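Long-range contacts in metal-independent carbonic anhydrase (Nostoc sp. PCC 7120 = FACHB-418, PDB 7C5W), which catalyses the hydration of carbon dioxide to bicarbonate without any metal cofactor, and has only very low activity in the dehydration direction: residues Arg22-Glu28 against Lys159-Leu165; Thr129-Ala133 against Gln156-Asp160. Residue numbers count along the deposited sequence, not the author numbering.

Contact 1 of 2, residues Arg22-Glu28 against Lys159-Leu165; sequences RAITESE and KDDHGKL
Irregular Arg22-Ile24 lead into the helix that begins at Glu26, along the turn joining strands 148-159 and 165-173. CA atoms are nearest at Arg22-Lys159, 6.6 Å, and Glu28-Leu165, 7.6 Å. Thr25 is the N-cap: Glu28 N donates to Thr25 OG1 (3.2 Å) and Thr25 N to Glu28 OE1 (2.9 Å), a capping box; the Glu28 CA-to-CB bond points toward 159-165 (m,t). Lys159 ends its strand pointing toward 22-28, all four chi angles t. Its CB packs on Ile24 CG1 at 3.8 Å, CD passes Arg22 O at 3.5 Å, and NZ donates a hydrogen bond to Ala23 O (3.0 Å) and forms a very short salt bridge of 2.4 Å with Glu28 OE2. Asp160 turns away and opens a type I turn (Asp161 -56/-17, His162 -105/8), closed by Gly163 N (phi 78°) to Asp160 O, 2.8 Å; Asp160 OD1 accepts from His162 N, an Asx turn, and from Lys164 N, both at 2.9 Å, while OD2 pairs with Arg166. Arg22, CA-to-CB sideways (chi1 m, chi2 t), brings its guanidinium edge to Asp161: an equally short 2.4 Å salt bridge from Arg22 NH2 to Asp161 OD1, plus a cation-pi contact with Phe71 of a third subunit. Leu165, rotamer m,p, points back toward the helix, its CD2 4.0 Å from Ile24 CG2 and 3.3 Å from Glu28 O. The Arg22-Asp161 bridge lies at one end of the contact, the Lys159-Glu28 bridge and Ile24-Leu165 packing at the other, where Glu28, serving both Thr25 N and Lys159 NZ, ties the helix start electrostatically to the end of strand 148-159.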
loop_
_atom_site.group_PDB
_atom_site.type_symbol
_atom_site.label_atom_id
_atom_site.label_comp_id
_atom_site.label_asym_id
_atom_site.label_seq_id
_atom_site.Cartn_x
_atom_site.Cartn_y
_atom_site.Cartn_z
ATOM N N ARG A 22 5.096 6.497 5.880
ATOM C CA ARG A 22 5.270 6.298 4.421
ATOM C C ARG A 22 4.015 6.723 3.651
ATOM O O ARG A 22 4.046 6.700 2.410
ATOM C CB ARG A 22 5.535 4.824 4.143
ATOM C CG ARG A 22 6.743 4.295 4.889
ATOM C CD ARG A 22 7.347 3.154 4.123
ATOM N NE ARG A 22 8.726 3.443 3.790
ATOM C CZ ARG A 22 9.213 3.468 2.567
ATOM N NH1 ARG A 22 8.454 3.223 1.517
ATOM N NH2 ARG A 22 10.487 3.719 2.402
ATOM N N ALA A 23 2.944 7.070 4.358
ATOM C CA ALA A 23 1.670 7.509 3.756
ATOM C C ALA A 23 1.844 8.934 3.228
ATOM O O ALA A 23 2.634 9.677 3.800
ATOM C CB ALA A 23 0.553 7.431 4.775
ATOM N N ILE A 24 1.098 9.287 2.186
ATOM C CA ILE A 24 1.005 10.669 1.648
ATOM C C ILE A 24 -0.213 11.351 2.280
ATOM O O ILE A 24 -1.273 10.699 2.395
ATOM C CB ILE A 24 0.926 10.629 0.106
ATOM C CG1 ILE A 24 2.189 10.020 -0.508
ATOM C CG2 ILE A 24 0.636 12.014 -0.457
ATOM C CD1 ILE A 24 2.082 9.696 -1.983
ATOM N N THR A 25 -0.066 12.621 2.658
ATOM C CA THR A 25 -1.166 13.517 3.106
ATOM C C THR A 25 -1.627 14.373 1.926
ATOM O O THR A 25 -0.843 14.543 0.974
ATOM C CB THR A 25 -0.712 14.464 4.225
ATOM O OG1 THR A 25 0.160 15.415 3.607
ATOM C CG2 THR A 25 -0.016 13.753 5.366
ATOM N N GLU A 26 -2.837 14.915 2.027
ATOM C CA GLU A 26 -3.430 15.848 1.040
ATOM C C GLU A 26 -2.452 16.997 0.771
ATOM O O GLU A 26 -2.255 17.330 -0.409
ATOM C CB GLU A 26 -4.779 16.353 1.549
ATOM C CG GLU A 26 -5.492 17.255 0.561
ATOM C CD GLU A 26 -6.933 17.556 0.928
ATOM O OE1 GLU A 26 -7.703 17.946 0.014
ATOM O OE2 GLU A 26 -7.283 17.384 2.127
ATOM N N SER A 27 -1.867 17.578 1.821
ATOM C CA SER A 27 -1.025 18.799 1.733
ATOM C C SER A 27 0.270 18.487 0.963
ATOM O O SER A 27 0.700 19.342 0.170
ATOM C CB SER A 27 -0.757 19.392 3.100
ATOM O OG SER A 27 0.226 18.642 3.795
ATOM N N GLU A 28 0.865 17.314 1.185
ATOM C CA GLU A 28 2.022 16.796 0.408
ATOM C C GLU A 28 1.675 16.708 -1.087
ATOM O O GLU A 28 2.543 17.033 -1.914
ATOM C CB GLU A 28 2.434 15.416 0.922
ATOM C CG GLU A 28 3.269 15.450 2.189
ATOM C CD GLU A 28 3.590 14.073 2.751
ATOM O OE1 GLU A 28 2.790 13.142 2.536
ATOM O OE2 GLU A 28 4.635 13.924 3.399
ATOM N N LYS A 159 5.759 8.187 -2.621
ATOM C CA LYS A 159 6.628 8.695 -1.525
ATOM C C LYS A 159 7.802 7.723 -1.380
ATOM O O LYS A 159 7.560 6.559 -0.977
ATOM C CB LYS A 159 5.811 8.822 -0.238
ATOM C CG LYS A 159 6.539 9.429 0.951
ATOM C CD LYS A 159 5.573 9.799 2.046
ATOM C CE LYS A 159 6.083 10.863 2.987
ATOM N NZ LYS A 159 4.973 11.541 3.698
ATOM N N ASP A 160 9.008 8.154 -1.766
ATOM C CA ASP A 160 10.223 7.295 -1.792
ATOM C C ASP A 160 10.705 7.048 -0.356
ATOM O O ASP A 160 10.125 7.643 0.584
ATOM C CB ASP A 160 11.335 7.894 -2.660
ATOM C CG ASP A 160 11.823 9.262 -2.218
ATOM O OD1 ASP A 160 11.643 9.610 -1.020
ATOM O OD2 ASP A 160 12.368 9.981 -3.084
ATOM N N ASP A 161 11.718 6.185 -0.215
ATOM C CA ASP A 161 12.319 5.757 1.078
ATOM C C ASP A 161 12.775 6.997 1.862
ATOM O O ASP A 161 12.950 6.865 3.081
ATOM C CB ASP A 161 13.465 4.758 0.857
ATOM C CG ASP A 161 13.055 3.355 0.406
ATOM O OD1 ASP A 161 11.874 2.990 0.580
ATOM O OD2 ASP A 161 13.934 2.612 -0.105
ATOM N N HIS A 162 12.917 8.157 1.205
ATOM C CA HIS A 162 13.391 9.427 1.826
ATOM C C HIS A 162 12.228 10.402 2.049
ATOM O O HIS A 162 12.499 11.565 2.398
ATOM C CB HIS A 162 14.502 10.060 0.968
ATOM C CG HIS A 162 15.667 9.153 0.746
ATOM N ND1 HIS A 162 16.619 8.921 1.722
ATOM C CD2 HIS A 162 16.024 8.397 -0.318
ATOM C CE1 HIS A 162 17.512 8.059 1.268
ATOM N NE2 HIS A 162 17.172 7.725 0.015
ATOM N N GLY A 163 10.984 9.965 1.828
ATOM C CA GLY A 163 9.764 10.732 2.157
ATOM C C GLY A 163 9.445 11.841 1.162
ATOM O O GLY A 163 8.613 12.709 1.503
ATOM N N LYS A 164 10.042 11.823 -0.034
ATOM C CA LYS A 164 9.766 12.832 -1.098
ATOM C C LYS A 164 8.831 12.210 -2.145
ATOM O O LYS A 164 8.997 11.013 -2.482
ATOM C CB LYS A 164 11.074 13.342 -1.720
ATOM N N LEU A 165 7.872 12.994 -2.640
ATOM C CA LEU A 165 6.875 12.560 -3.655
ATOM C C LEU A 165 7.508 12.590 -5.052
ATOM O O LEU A 165 7.986 13.661 -5.465
ATOM C CB LEU A 165 5.665 13.493 -3.574
ATOM C CG LEU A 165 4.584 13.059 -2.597
ATOM C CD1 LEU A 165 5.111 13.089 -1.166
ATOM C CD2 LEU A 165 3.353 13.936 -2.743
#

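Contact 2 of 2, residues Thr129-Ala133 against Gln156-Asp160; sequences TGNTA and QFLKD
The touching parts, CA 131 to 133 against CA 156 to 159, run 147° apart where antiparallel strands 132-143 and 148-159 pair, at the beginning of the first and the end of the second. Asn131, Ala133 and Thr132 bury the most surface here. Asn131, still in the loop (phi/psi -73/-22), gives its O to Lys159 N at 3.2 Å and sets its OD1 3.2 Å from Leu158 CD1. Ala133 forms the hydrogen-bonded pair with Phe157, CA atoms 5.3 Å apart: Ala133 N to Phe157 O is 3.0 Å and Phe157 N to Ala133 O 2.8 Å. Thr132, chi1 p, makes the non-hydrogen-bonded pair with Leu158, CA to CA 4.5 Å; its CA lies 3.0 Å from Phe157 O in a CA-H...O contact, and its CG2 meets Leu158 CD1 at 3.6 Å. This is the open end of a beta hairpin. Ala133 and Phe157 share the sheet face packed by Val29 and Ala32 of helix 26-50, Thr132 and Leu158 occupy the other, where Leu158 meets Phe127 of a fourth subunit, and strand 165-173 pairs alongside 148-159.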
loop_
_atom_site.group_PDB
_atom_site.type_symbol
_atom_site.label_atom_id
_atom_site.label_comp_id
_atom_site.label_asym_id
_atom_site.label_seq_id
_atom_site.Cartn_x
_atom_site.Cartn_y
_atom_site.Cartn_z
ATOM N N THR A 129 -4.036 6.210 -1.965
ATOM C CA THR A 129 -4.034 4.730 -1.817
ATOM C C THR A 129 -2.945 4.303 -0.838
ATOM O O THR A 129 -2.496 3.155 -0.947
ATOM C CB THR A 129 -3.733 4.052 -3.157
ATOM O OG1 THR A 129 -2.394 4.397 -3.514
ATOM C CG2 THR A 129 -4.665 4.480 -4.263
ATOM N N GLY A 130 -2.505 5.214 0.035
ATOM C CA GLY A 130 -1.489 4.954 1.077
ATOM C C GLY A 130 -0.123 5.510 0.707
ATOM O O GLY A 130 0.132 6.706 0.944
ATOM N N ASN A 131 0.729 4.666 0.132
ATOM C CA ASN A 131 2.104 5.034 -0.279
ATOM C C ASN A 131 2.073 5.929 -1.532
ATOM O O ASN A 131 3.083 6.629 -1.797
ATOM C CB ASN A 131 2.930 3.780 -0.530
ATOM C CG ASN A 131 4.369 4.000 -0.144
ATOM O OD1 ASN A 131 5.222 4.155 -1.016
ATOM N ND2 ASN A 131 4.627 4.054 1.158
ATOM N N THR A 132 0.987 5.881 -2.306
ATOM C CA THR A 132 0.829 6.673 -3.550
ATOM C C THR A 132 -0.432 7.523 -3.443
ATOM O O THR A 132 -1.237 7.302 -2.521
ATOM C CB THR A 132 0.799 5.794 -4.806
ATOM O OG1 THR A 132 -0.495 5.205 -4.914
ATOM C CG2 THR A 132 1.858 4.716 -4.800
ATOM N N ALA A 133 -0.565 8.474 -4.360
ATOM C CA ALA A 133 -1.693 9.420 -4.458
ATOM C C ALA A 133 -1.850 9.831 -5.925
ATOM O O ALA A 133 -0.842 10.210 -6.552
ATOM C CB ALA A 133 -1.446 10.601 -3.550
ATOM N N GLN A 156 0.343 10.558 -10.721
ATOM C CA GLN A 156 0.454 9.629 -9.565
ATOM C C GLN A 156 1.794 9.885 -8.875
ATOM O O GLN A 156 2.811 9.846 -9.556
ATOM C CB GLN A 156 0.322 8.171 -9.996
ATOM C CG GLN A 156 0.196 7.206 -8.822
ATOM C CD GLN A 156 0.099 5.764 -9.264
ATOM O OE1 GLN A 156 -0.032 4.851 -8.455
ATOM N NE2 GLN A 156 0.173 5.537 -10.558
ATOM N N PHE A 157 1.762 10.185 -7.580
ATOM C CA PHE A 157 2.957 10.428 -6.744
ATOM C C PHE A 157 3.234 9.195 -5.886
ATOM O O PHE A 157 2.289 8.655 -5.280
ATOM C CB PHE A 157 2.744 11.670 -5.883
ATOM C CG PHE A 157 2.544 12.924 -6.695
ATOM C CD1 PHE A 157 3.632 13.624 -7.197
ATOM C CD2 PHE A 157 1.266 13.375 -6.992
ATOM C CE1 PHE A 157 3.442 14.769 -7.958
ATOM C CE2 PHE A 157 1.081 14.523 -7.745
ATOM C CZ PHE A 157 2.169 15.213 -8.230
ATOM N N LEU A 158 4.491 8.759 -5.871
ATOM C CA LEU A 158 5.014 7.749 -4.913
ATOM C C LEU A 158 5.950 8.446 -3.912
ATOM O O LEU A 158 6.805 9.244 -4.340
ATOM C CB LEU A 158 5.734 6.657 -5.705
ATOM C CG LEU A 158 6.417 5.573 -4.877
ATOM C CD1 LEU A 158 5.399 4.765 -4.106
ATOM C CD2 LEU A 158 7.232 4.650 -5.768
ATOM N N LYS A 159 5.759 8.187 -2.621
ATOM C CA LYS A 159 6.628 8.695 -1.525
ATOM C C LYS A 159 7.802 7.723 -1.380
ATOM O O LYS A 159 7.560 6.559 -0.977
ATOM C CB LYS A 159 5.811 8.822 -0.238
ATOM C CG LYS A 159 6.539 9.429 0.951
ATOM C CD LYS A 159 5.573 9.799 2.046
ATOM C CE LYS A 159 6.083 10.863 2.987
ATOM N NZ LYS A 159 4.973 11.541 3.698
ATOM N N ASP A 160 9.008 8.154 -1.766
ATOM C CA ASP A 160 10.223 7.295 -1.792
ATOM C C ASP A 160 10.705 7.048 -0.356
ATOM O O ASP A 160 10.125 7.643 0.584
ATOM C CB ASP A 160 11.335 7.894 -2.660
ATOM C CG ASP A 160 11.823 9.262 -2.218
ATOM O OD1 ASP A 160 11.643 9.610 -1.020
ATOM O OD2 ASP A 160 12.368 9.981 -3.084
#

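Overall arrangement
Contacts 1 and 2 meet at Lys159 and Asp160, their centres 6 Å apart. All touching residues of contact 2 are buried, while contact 1 is buried with partly exposed residues at Glu28, Asp161 and Leu165. Contact 2 is regular sheet pairing, carried by main-chain hydrogen bonds between neighbouring strands. Contact 1 sits where the turn between strands 148-159 and 165-173 meets the lead-in to helix 26-50, and is joined by side chains, two salt bridges together with apolar packing. Lys159 marks the change: its backbone N belongs to the hairpin, its ammonium to contact 1. Ile24 N, 3.0 Å from Gly130 O in a probable hydrogen bond, joins the two directly. Other subunits pack against both.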